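Local coordinates for cobalamin biosynthesis precorrin-6Y methylase (CbiE) (Archaeoglobus fulgidus, PDB 2BB3), which binds S-adenosyl-L-homocysteine and probably methylates a corrin-ring precursor, precorrin-6Y, on the pathway to adenosylcobalamin, at residues Ala167-Leu173 and Ile202-Tyr208. Residues are numbered along the deposited sequence; the frame is centred on the assembly and turned at random.
Sequences ADSHFPL and IELESDY. With SAH (S-adenosyl-L-homocysteine), chain C.
Ile202 meets Leu173 at the apolar end of this contact: its CG2 lies 3.9 Å from Leu173 CD1. Next along the chain that matters is Leu204, whose CB points at the other loop. Its CG sits beside the backbone N, anti to the carbonyl carbon (chi1 -63°). Leu204 and Leu173 come tip to tip, with Leu204 CG 3.8 Å from Leu173 CD1. The CD1 branch of Leu204 packs on Phe171 CB at 3.7 Å. Leu183 of strand 180-185 also touches Ile202 and Leu204.

Ser206 turns away from the other loop. Its OG accepts from Tyr208 N in an ST turn and is also hydrogen-bonded to Asn186.

Asp207 carries the polar end. Ser169 N gives a hydrogen bond to Asp207 OD1 (2.8 Å, 158° at the hydrogen) on the anti lone pair. Ser169 OG donates to the same Asp207 OD1 at 2.5 Å, on the syn side and 27° out of the carboxylate plane. Ser169 is the second residue of the type I turn from Asp168 to Phe171, so the two bonds tie that turn to Asp207. With an alanine here instead of the aspartate, Ser169 N and OG would probably lose their shared acceptor, and the turn is likely to be held less firmly. An Asx turn, in which Asp168 OD1 accepts from His170 N, braces it too.

Tyr208 lies against the adenine, its CB 3.9 Å from SAH C4 and its ring edge toward SAH C8.

The loops follow strand 162-167 and lead into strand 209-213, antiparallel neighbours in the mixed sheet. Their carbonyls line the SAH pocket: Ala167 O is 2.7 Å from SAH O2', and Asp207 O is 3.2 Å from SAH O3'. Linking the loops through Asp207 and Ser169 therefore probably helps hold these two acceptors in place for the ribose hydroxyls.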
ATOM      1  N   ALA A 167      13.179   6.828  -5.018  1.00 32.24           N
ATOM      2  CA  ALA A 167      14.209   7.761  -5.424  1.00 32.90           C
ATOM      3  C   ALA A 167      13.963   8.432  -6.760  1.00 32.78           C
ATOM      4  O   ALA A 167      13.063   8.070  -7.514  1.00 31.98           O
ATOM      5  CB  ALA A 167      15.563   7.033  -5.463  1.00 29.29           C
ATOM      6  N   ASP A 168      14.760   9.454  -7.027  1.00 36.78           N
ATOM      7  CA  ASP A 168      14.694  10.137  -8.302  1.00 38.22           C
ATOM      8  C   ASP A 168      16.128  10.049  -8.785  1.00 36.93           C
ATOM      9  O   ASP A 168      16.953   9.510  -8.066  1.00 36.43           O
ATOM     10  CB  ASP A 168      14.205  11.587  -8.175  1.00 37.88           C
ATOM     11  CG  ASP A 168      15.085  12.439  -7.303  1.00 40.27           C
ATOM     12  OD1 ASP A 168      16.263  12.086  -7.092  1.00 42.21           O
ATOM     13  OD2 ASP A 168      14.591  13.493  -6.845  1.00 45.15           O
ATOM     14  N   SER A 169      16.420  10.573  -9.972  1.00 38.08           N
ATOM     15  CA  SER A 169      17.746  10.481 -10.571  1.00 40.31           C
ATOM     16  C   SER A 169      18.894  11.086  -9.773  1.00 42.86           C
ATOM     17  O   SER A 169      20.062  10.832 -10.072  1.00 44.05           O
ATOM     18  CB  SER A 169      17.724  11.090 -11.988  1.00 42.16           C
ATOM     19  OG  SER A 169      17.385  12.475 -11.974  1.00 44.87           O
ATOM     20  N   HIS A 170      18.578  11.875  -8.755  1.00 44.35           N
ATOM     21  CA  HIS A 170      19.626  12.502  -7.956  1.00 47.14           C
ATOM     22  C   HIS A 170      19.956  11.750  -6.665  1.00 46.67           C
ATOM     23  O   HIS A 170      20.706  12.254  -5.836  1.00 47.31           O
ATOM     24  CB  HIS A 170      19.246  13.950  -7.612  1.00 48.57           C
ATOM     25  CG  HIS A 170      18.697  14.721  -8.773  1.00 52.04           C
ATOM     26  ND1 HIS A 170      17.346  14.927  -8.952  1.00 53.20           N
ATOM     27  CD2 HIS A 170      19.315  15.293  -9.830  1.00 53.05           C
ATOM     28  CE1 HIS A 170      17.154  15.594 -10.079  1.00 53.87           C
ATOM     29  NE2 HIS A 170      18.328  15.829 -10.631  1.00 54.49           N
ATOM     30  N   PHE A 171      19.403  10.556  -6.478  1.00 46.04           N
ATOM     31  CA  PHE A 171      19.696   9.807  -5.259  1.00 45.40           C
ATOM     32  C   PHE A 171      21.186   9.478  -5.234  1.00 47.76           C
ATOM     33  O   PHE A 171      21.720   8.914  -6.196  1.00 47.25           O
ATOM     34  CB  PHE A 171      18.900   8.505  -5.187  1.00 44.26           C
ATOM     35  CG  PHE A 171      19.181   7.694  -3.939  1.00 43.53           C
ATOM     36  CD1 PHE A 171      18.473   7.923  -2.761  1.00 41.85           C
ATOM     37  CD2 PHE A 171      20.190   6.730  -3.936  1.00 39.42           C
ATOM     38  CE1 PHE A 171      18.761   7.201  -1.597  1.00 43.65           C
ATOM     39  CE2 PHE A 171      20.486   6.008  -2.789  1.00 41.83           C
ATOM     40  CZ  PHE A 171      19.774   6.241  -1.613  1.00 44.22           C
ATOM     41  N   PRO A 172      21.869   9.806  -4.121  1.00 46.70           N
ATOM     42  CA  PRO A 172      23.304   9.536  -4.000  1.00 48.31           C
ATOM     43  C   PRO A 172      23.611   8.056  -3.707  1.00 48.10           C
ATOM     44  O   PRO A 172      23.649   7.632  -2.561  1.00 47.02           O
ATOM     45  CB  PRO A 172      23.727  10.491  -2.880  1.00 48.25           C
ATOM     46  CG  PRO A 172      22.530  10.469  -1.966  1.00 49.13           C
ATOM     47  CD  PRO A 172      21.359  10.519  -2.931  1.00 47.14           C
ATOM     48  N   LEU A 173      23.823   7.275  -4.759  1.00 50.07           N
ATOM     49  CA  LEU A 173      24.108   5.850  -4.613  1.00 53.39           C
ATOM     50  C   LEU A 173      25.318   5.534  -3.731  1.00 56.74           C
ATOM     51  O   LEU A 173      25.412   4.436  -3.175  1.00 58.02           O
ATOM     52  CB  LEU A 173      24.307   5.202  -5.992  1.00 51.28           C
ATOM     53  CG  LEU A 173      23.081   4.986  -6.894  1.00 48.58           C
ATOM     54  CD1 LEU A 173      23.530   4.436  -8.240  1.00 47.51           C
ATOM     55  CD2 LEU A 173      22.084   4.038  -6.237  1.00 45.83           C
ATOM     56  N   ILE A 202      26.437   1.102 -10.894  1.00 58.32           N
ATOM     57  CA  ILE A 202      25.217   1.207 -11.690  1.00 55.81           C
ATOM     58  C   ILE A 202      24.812   2.676 -11.669  1.00 54.89           C
ATOM     59  O   ILE A 202      24.980   3.344 -10.661  1.00 54.56           O
ATOM     60  CB  ILE A 202      24.082   0.311 -11.117  1.00 55.61           C
ATOM     61  CG1 ILE A 202      22.988   0.118 -12.170  1.00 53.98           C
ATOM     62  CG2 ILE A 202      23.506   0.922  -9.848  1.00 55.13           C
ATOM     63  CD1 ILE A 202      22.023  -1.012 -11.857  1.00 53.03           C
ATOM     64  N   GLU A 203      24.317   3.187 -12.788  1.00 56.24           N
ATOM     65  CA  GLU A 203      23.898   4.583 -12.866  1.00 57.87           C
ATOM     66  C   GLU A 203      22.383   4.740 -12.871  1.00 54.98           C
ATOM     67  O   GLU A 203      21.674   3.952 -13.501  1.00 52.24           O
ATOM     68  CB  GLU A 203      24.432   5.246 -14.144  1.00 66.97           C
ATOM     69  CG  GLU A 203      25.763   5.942 -13.994  1.00 76.56           C
ATOM     70  CD  GLU A 203      26.868   4.988 -13.609  1.00 81.07           C
ATOM     71  OE1 GLU A 203      27.110   4.019 -14.365  1.00 84.48           O
ATOM     72  OE2 GLU A 203      27.489   5.210 -12.546  1.00 85.65           O
ATOM     73  N   LEU A 204      21.899   5.762 -12.174  1.00 49.77           N
ATOM     74  CA  LEU A 204      20.479   6.049 -12.147  1.00 48.90           C
ATOM     75  C   LEU A 204      20.198   6.908 -13.360  1.00 47.80           C
ATOM     76  O   LEU A 204      21.086   7.609 -13.833  1.00 48.49           O
ATOM     77  CB  LEU A 204      20.099   6.813 -10.881  1.00 47.76           C
ATOM     78  CG  LEU A 204      20.345   6.052  -9.580  1.00 48.34           C
ATOM     79  CD1 LEU A 204      19.776   6.856  -8.420  1.00 49.68           C
ATOM     80  CD2 LEU A 204      19.720   4.670  -9.667  1.00 46.64           C
ATOM     81  N   GLU A 205      18.975   6.852 -13.871  1.00 47.51           N
ATOM     82  CA  GLU A 205      18.634   7.663 -15.024  1.00 47.83           C
ATOM     83  C   GLU A 205      17.192   8.133 -15.029  1.00 45.50           C
ATOM     84  O   GLU A 205      16.837   9.015 -15.800  1.00 47.17           O
ATOM     85  CB  GLU A 205      18.958   6.918 -16.333  1.00 51.30           C
ATOM     86  CG  GLU A 205      18.482   5.484 -16.414  1.00 55.57           C
ATOM     87  CD  GLU A 205      19.074   4.733 -17.622  1.00 61.66           C
ATOM     88  OE1 GLU A 205      20.327   4.669 -17.745  1.00 62.21           O
ATOM     89  OE2 GLU A 205      18.289   4.207 -18.450  1.00 62.40           O
ATOM     90  N   SER A 206      16.359   7.569 -14.167  1.00 41.48           N
ATOM     91  CA  SER A 206      14.960   7.976 -14.134  1.00 36.29           C
ATOM     92  C   SER A 206      14.552   8.585 -12.800  1.00 36.42           C
ATOM     93  O   SER A 206      15.024   8.155 -11.736  1.00 34.72           O
ATOM     94  CB  SER A 206      14.060   6.779 -14.406  1.00 33.86           C
ATOM     95  OG  SER A 206      12.707   7.170 -14.352  1.00 36.97           O
ATOM     96  N   ASP A 207      13.679   9.586 -12.846  1.00 33.97           N
ATOM     97  CA  ASP A 207      13.201  10.191 -11.608  1.00 35.35           C
ATOM     98  C   ASP A 207      12.107   9.347 -10.956  1.00 35.41           C
ATOM     99  O   ASP A 207      11.647   9.654  -9.862  1.00 35.37           O
ATOM    100  CB  ASP A 207      12.701  11.607 -11.853  1.00 35.51           C
ATOM    101  CG  ASP A 207      13.843  12.581 -12.076  1.00 40.12           C
ATOM    102  OD1 ASP A 207      14.922  12.368 -11.461  1.00 35.32           O
ATOM    103  OD2 ASP A 207      13.663  13.544 -12.853  1.00 40.84           O
ATOM    104  N   TYR A 208      11.696   8.288 -11.643  1.00 33.94           N
ATOM    105  CA  TYR A 208      10.698   7.371 -11.105  1.00 35.63           C
ATOM    106  C   TYR A 208      11.425   6.059 -10.862  1.00 34.54           C
ATOM    107  O   TYR A 208      11.233   5.082 -11.592  1.00 33.69           O
ATOM    108  CB  TYR A 208       9.560   7.169 -12.102  1.00 33.13           C
ATOM    109  CG  TYR A 208       8.867   8.465 -12.421  1.00 36.36           C
ATOM    110  CD1 TYR A 208       9.174   9.173 -13.582  1.00 35.97           C
ATOM    111  CD2 TYR A 208       7.977   9.040 -11.511  1.00 36.20           C
ATOM    112  CE1 TYR A 208       8.624  10.433 -13.824  1.00 38.40           C
ATOM    113  CE2 TYR A 208       7.420  10.302 -11.742  1.00 35.89           C
ATOM    114  CZ  TYR A 208       7.754  10.987 -12.895  1.00 37.42           C
ATOM    115  OH  TYR A 208       7.267  12.249 -13.114  1.00 37.36           O
TER
HETATM  116  N   SAH C 201       2.320   8.851  -4.155  1.00 34.82           N
HETATM  117  CA  SAH C 201       3.174   8.092  -4.978  1.00 35.15           C
HETATM  118  CB  SAH C 201       4.640   8.459  -4.759  1.00 36.69           C
HETATM  119  CG  SAH C 201       5.188   9.868  -4.941  1.00 37.97           C
HETATM  120  SD  SAH C 201       6.809  10.252  -4.335  1.00 40.17           S
HETATM  121  C   SAH C 201       2.842   6.658  -4.778  1.00 36.43           C
HETATM  122  O   SAH C 201       3.363   6.007  -5.593  1.00 37.81           O
HETATM  123  OXT SAH C 201       2.161   6.278  -3.866  1.00 38.62           O
HETATM  124  C5' SAH C 201       7.419  10.003  -5.977  1.00 41.59           C
HETATM  125  C4' SAH C 201       8.358   8.822  -6.137  1.00 40.98           C
HETATM  126  O4' SAH C 201       7.722   7.610  -6.258  1.00 38.14           O
HETATM  127  C3' SAH C 201       9.372   8.909  -7.237  1.00 39.84           C
HETATM  128  O3' SAH C 201      10.466   9.667  -6.937  1.00 39.85           O
HETATM  129  C2' SAH C 201       9.697   7.470  -7.411  1.00 39.34           C
HETATM  130  O2' SAH C 201      10.718   7.067  -6.606  1.00 38.44           O
HETATM  131  C1' SAH C 201       8.457   6.756  -7.008  1.00 38.14           C
HETATM  132  N9  SAH C 201       7.661   6.419  -8.164  1.00 39.17           N
HETATM  133  C8  SAH C 201       6.531   6.974  -8.479  1.00 35.42           C
HETATM  134  N7  SAH C 201       6.015   6.437  -9.528  1.00 38.20           N
HETATM  135  C5  SAH C 201       6.809   5.513  -9.911  1.00 36.02           C
HETATM  136  C6  SAH C 201       6.742   4.641 -10.946  1.00 36.43           C
HETATM  137  N6  SAH C 201       5.785   4.626 -11.802  1.00 31.50           N
HETATM  138  N1  SAH C 201       7.718   3.769 -11.087  1.00 38.33           N
HETATM  139  C2  SAH C 201       8.745   3.761 -10.232  1.00 37.26           C
HETATM  140  N3  SAH C 201       8.781   4.610  -9.231  1.00 37.45           N
HETATM  141  C4  SAH C 201       7.843   5.485  -9.068  1.00 35.91           C